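Local coordinates for protein MSM0273 (Mycobacterium smegmatis, PDB 5L37) that forms pentamers that probably cap the vertices of the polyhedral shell of the RMM bacterial microcompartment, at residues C[36-41]-C[50-55]. Sequence-based numbering, arbitrary orientation.
Sequences MIAFDV and VLIAQG
The side chains of Met36 and Gln54 cross at a slant, SD and CE of the thioether both lying against the amide nitrogen. Gln54 NE2 is 3.7 Å from both Met36 SD and Met36 CE; this is van der Waals contact between an amide end and a soft, weakly polar group. Met36 leaves its strand toward 50-55, and the bend at chi3 (72°) lays CE beside the amide. The straight run of the Gln54 chain carries NE2 out to the thioether. Met36 also packs on Met1 of a neighbouring subunit, and the backbone N of Gln54 is hydrogen-bonded to Asp70 of another, which places this partly exposed pair close to subunit interfaces. Deeper in, Ile52 points at Ala38: CD1, at the end of the extended CG1 branch (chi2 170°), touches Ala38 CB at 4.0 Å. The methyl of alanine is short, and the long isoleucine branch spans much of the gap between backbones, the CA atoms of Ala38 and Ile52 standing 7.5 Å apart. Val27, Ile73 and Ala4 also touch Ile52, continuing the apolar interior. Strands 35-40 and 49-54 are not neighbours in the antiparallel sheet: 23-29 and 2-9 separate them one way round and 71-76 the other. Backbone hydrogen bonds from Phe39 to Ala71 and Ile73 close the sheet into a barrel, and the side chains of this contact meet across its interior, consistent with the OB-like beta-barrel of the EutN/CcmL shell proteins.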
ATOM      1  N   MET C  36     -13.029  -4.245   7.372  1.00 22.20           N
ATOM      2  CA  MET C  36     -11.985  -5.139   6.872  1.00 19.49           C
ATOM      3  C   MET C  36     -11.785  -6.273   7.859  1.00 19.12           C
ATOM      4  O   MET C  36     -12.395  -6.307   8.941  1.00 18.86           O
ATOM      5  CB  MET C  36     -10.646  -4.401   6.643  1.00 22.75           C
ATOM      6  CG  MET C  36      -9.880  -4.157   7.914  1.00 27.39           C
ATOM      7  SD  MET C  36      -8.315  -3.220   7.677  1.00 28.39           S
ATOM      8  CE  MET C  36      -9.005  -1.636   7.329  1.00 30.18           C
ATOM      9  N   ILE C  37     -10.978  -7.246   7.459  1.00 17.89           N
ATOM     10  CA  ILE C  37     -10.614  -8.361   8.317  1.00 17.75           C
ATOM     11  C   ILE C  37      -9.171  -8.193   8.739  1.00 17.23           C
ATOM     12  O   ILE C  37      -8.260  -8.066   7.892  1.00 16.95           O
ATOM     13  CB  ILE C  37     -10.818  -9.762   7.602  1.00 17.07           C
ATOM     14  CG1 ILE C  37     -12.255  -9.895   7.031  1.00 22.28           C
ATOM     15  CG2 ILE C  37     -10.414 -10.923   8.560  1.00 17.98           C
ATOM     16  CD1 ILE C  37     -13.362  -9.592   7.992  1.00 25.84           C
ATOM     17  N   ALA C  38      -8.963  -8.200  10.059  1.00 14.56           N
ATOM     18  CA  ALA C  38      -7.629  -8.056  10.605  1.00 13.79           C
ATOM     19  C   ALA C  38      -7.247  -9.275  11.386  1.00 17.22           C
ATOM     20  O   ALA C  38      -8.108  -9.893  12.037  1.00 17.64           O
ATOM     21  CB  ALA C  38      -7.536  -6.796  11.524  1.00 16.70           C
ATOM     22  N   PHE C  39      -5.966  -9.622  11.355  1.00 13.84           N
ATOM     23  CA  PHE C  39      -5.465 -10.746  12.139  1.00 15.32           C
ATOM     24  C   PHE C  39      -5.221 -10.314  13.572  1.00 15.06           C
ATOM     25  O   PHE C  39      -4.791  -9.197  13.810  1.00 14.76           O
ATOM     26  CB  PHE C  39      -4.161 -11.299  11.527  1.00 13.51           C
ATOM     27  CG  PHE C  39      -3.858 -12.686  11.953  1.00 14.81           C
ATOM     28  CD1 PHE C  39      -4.597 -13.726  11.429  1.00 17.24           C
ATOM     29  CD2 PHE C  39      -2.838 -12.971  12.877  1.00 16.97           C
ATOM     30  CE1 PHE C  39      -4.355 -15.045  11.805  1.00 20.03           C
ATOM     31  CE2 PHE C  39      -2.574 -14.292  13.275  1.00 19.95           C
ATOM     32  CZ  PHE C  39      -3.344 -15.331  12.735  1.00 21.23           C
ATOM     33  N   ASP C  40      -5.508 -11.194  14.512  1.00 14.89           N
ATOM     34  CA  ASP C  40      -5.357 -10.860  15.931  1.00 14.65           C
ATOM     35  C   ASP C  40      -4.629 -11.945  16.679  1.00 15.25           C
ATOM     36  O   ASP C  40      -4.999 -13.128  16.589  1.00 18.00           O
ATOM     37  CB  ASP C  40      -6.723 -10.665  16.556  1.00 15.19           C
ATOM     38  CG  ASP C  40      -6.632 -10.233  18.010  1.00 17.20           C
ATOM     39  OD1 ASP C  40      -6.090  -9.162  18.283  1.00 20.64           O
ATOM     40  OD2 ASP C  40      -7.241 -10.907  18.829  1.00 19.63           O
ATOM     41  N   VAL C  41      -3.619 -11.543  17.453  1.00 15.73           N
ATOM     42  CA  VAL C  41      -2.881 -12.471  18.298  1.00 16.37           C
ATOM     43  C   VAL C  41      -3.063 -12.137  19.784  1.00 16.77           C
ATOM     44  O   VAL C  41      -2.587 -12.867  20.647  1.00 19.71           O
ATOM     45  CB  VAL C  41      -1.382 -12.484  17.975  1.00 16.92           C
ATOM     46  CG1 VAL C  41      -1.156 -12.947  16.482  1.00 19.18           C
ATOM     47  CG2 VAL C  41      -0.749 -11.107  18.180  1.00 18.68           C
ATOM     48  N   VAL C  50      -9.419  -0.987  18.873  1.00 16.31           N
ATOM     49  CA  VAL C  50      -8.072  -1.496  18.626  1.00 17.04           C
ATOM     50  C   VAL C  50      -7.342  -0.627  17.606  1.00 16.56           C
ATOM     51  O   VAL C  50      -7.953   0.168  16.899  1.00 16.45           O
ATOM     52  CB  VAL C  50      -8.089  -2.948  18.110  1.00 15.24           C
ATOM     53  CG1 VAL C  50      -8.678  -3.897  19.180  1.00 17.73           C
ATOM     54  CG2 VAL C  50      -8.918  -3.052  16.855  1.00 17.40           C
ATOM     55  N   LEU C  51      -6.033  -0.819  17.547  1.00 15.37           N
ATOM     56  CA  LEU C  51      -5.133  -0.135  16.630  1.00 13.67           C
ATOM     57  C   LEU C  51      -4.630  -1.166  15.617  1.00 14.49           C
ATOM     58  O   LEU C  51      -4.173  -2.228  16.024  1.00 16.14           O
ATOM     59  CB  LEU C  51      -3.965   0.444  17.429  1.00 17.12           C
ATOM     60  CG  LEU C  51      -2.998   1.366  16.721  1.00 19.48           C
ATOM     61  CD1 LEU C  51      -3.829   2.602  16.198  1.00 21.00           C
ATOM     62  CD2 LEU C  51      -1.898   1.739  17.718  1.00 18.76           C
ATOM     63  N   ILE C  52      -4.745  -0.871  14.326  1.00 13.12           N
ATOM     64  CA  ILE C  52      -4.388  -1.807  13.257  1.00 14.76           C
ATOM     65  C   ILE C  52      -3.261  -1.272  12.411  1.00 13.41           C
ATOM     66  O   ILE C  52      -3.282  -0.078  12.037  1.00 15.26           O
ATOM     67  CB  ILE C  52      -5.597  -2.078  12.354  1.00 15.01           C
ATOM     68  CG1 ILE C  52      -6.597  -2.858  13.242  1.00 18.72           C
ATOM     69  CG2 ILE C  52      -5.188  -2.894  11.120  1.00 20.77           C
ATOM     70  CD1 ILE C  52      -7.896  -2.996  12.607  1.00 27.92           C
ATOM     71  N   ALA C  53      -2.311  -2.142  12.078  1.00 13.25           N
ATOM     72  CA  ALA C  53      -1.298  -1.818  11.040  1.00 14.87           C
ATOM     73  C   ALA C  53      -1.563  -2.642   9.796  1.00 16.66           C
ATOM     74  O   ALA C  53      -2.033  -3.785   9.893  1.00 15.04           O
ATOM     75  CB  ALA C  53       0.107  -2.095  11.550  1.00 17.89           C
ATOM     76  N   GLN C  54      -1.296  -2.049   8.623  1.00 12.86           N
ATOM     77  CA  GLN C  54      -1.636  -2.706   7.345  1.00 13.95           C
ATOM     78  C   GLN C  54      -0.433  -2.886   6.448  1.00 16.42           C
ATOM     79  O   GLN C  54       0.587  -2.176   6.570  1.00 16.81           O
ATOM     80  CB  GLN C  54      -2.670  -1.869   6.605  1.00 13.89           C
ATOM     81  CG  GLN C  54      -3.999  -1.758   7.353  1.00 15.93           C
ATOM     82  CD  GLN C  54      -4.954  -0.877   6.596  1.00 18.64           C
ATOM     83  OE1 GLN C  54      -4.981   0.335   6.778  1.00 21.96           O
ATOM     84  NE2 GLN C  54      -5.694  -1.479   5.673  1.00 19.86           N
ATOM     85  N   GLY C  55      -0.567  -3.808   5.504  1.00 14.53           N
ATOM     86  CA  GLY C  55       0.494  -4.014   4.517  1.00 16.40           C
ATOM     87  C   GLY C  55       1.500  -5.037   4.979  1.00 14.62           C
ATOM     88  O   GLY C  55       1.238  -5.880   5.876  1.00 15.41           O
TER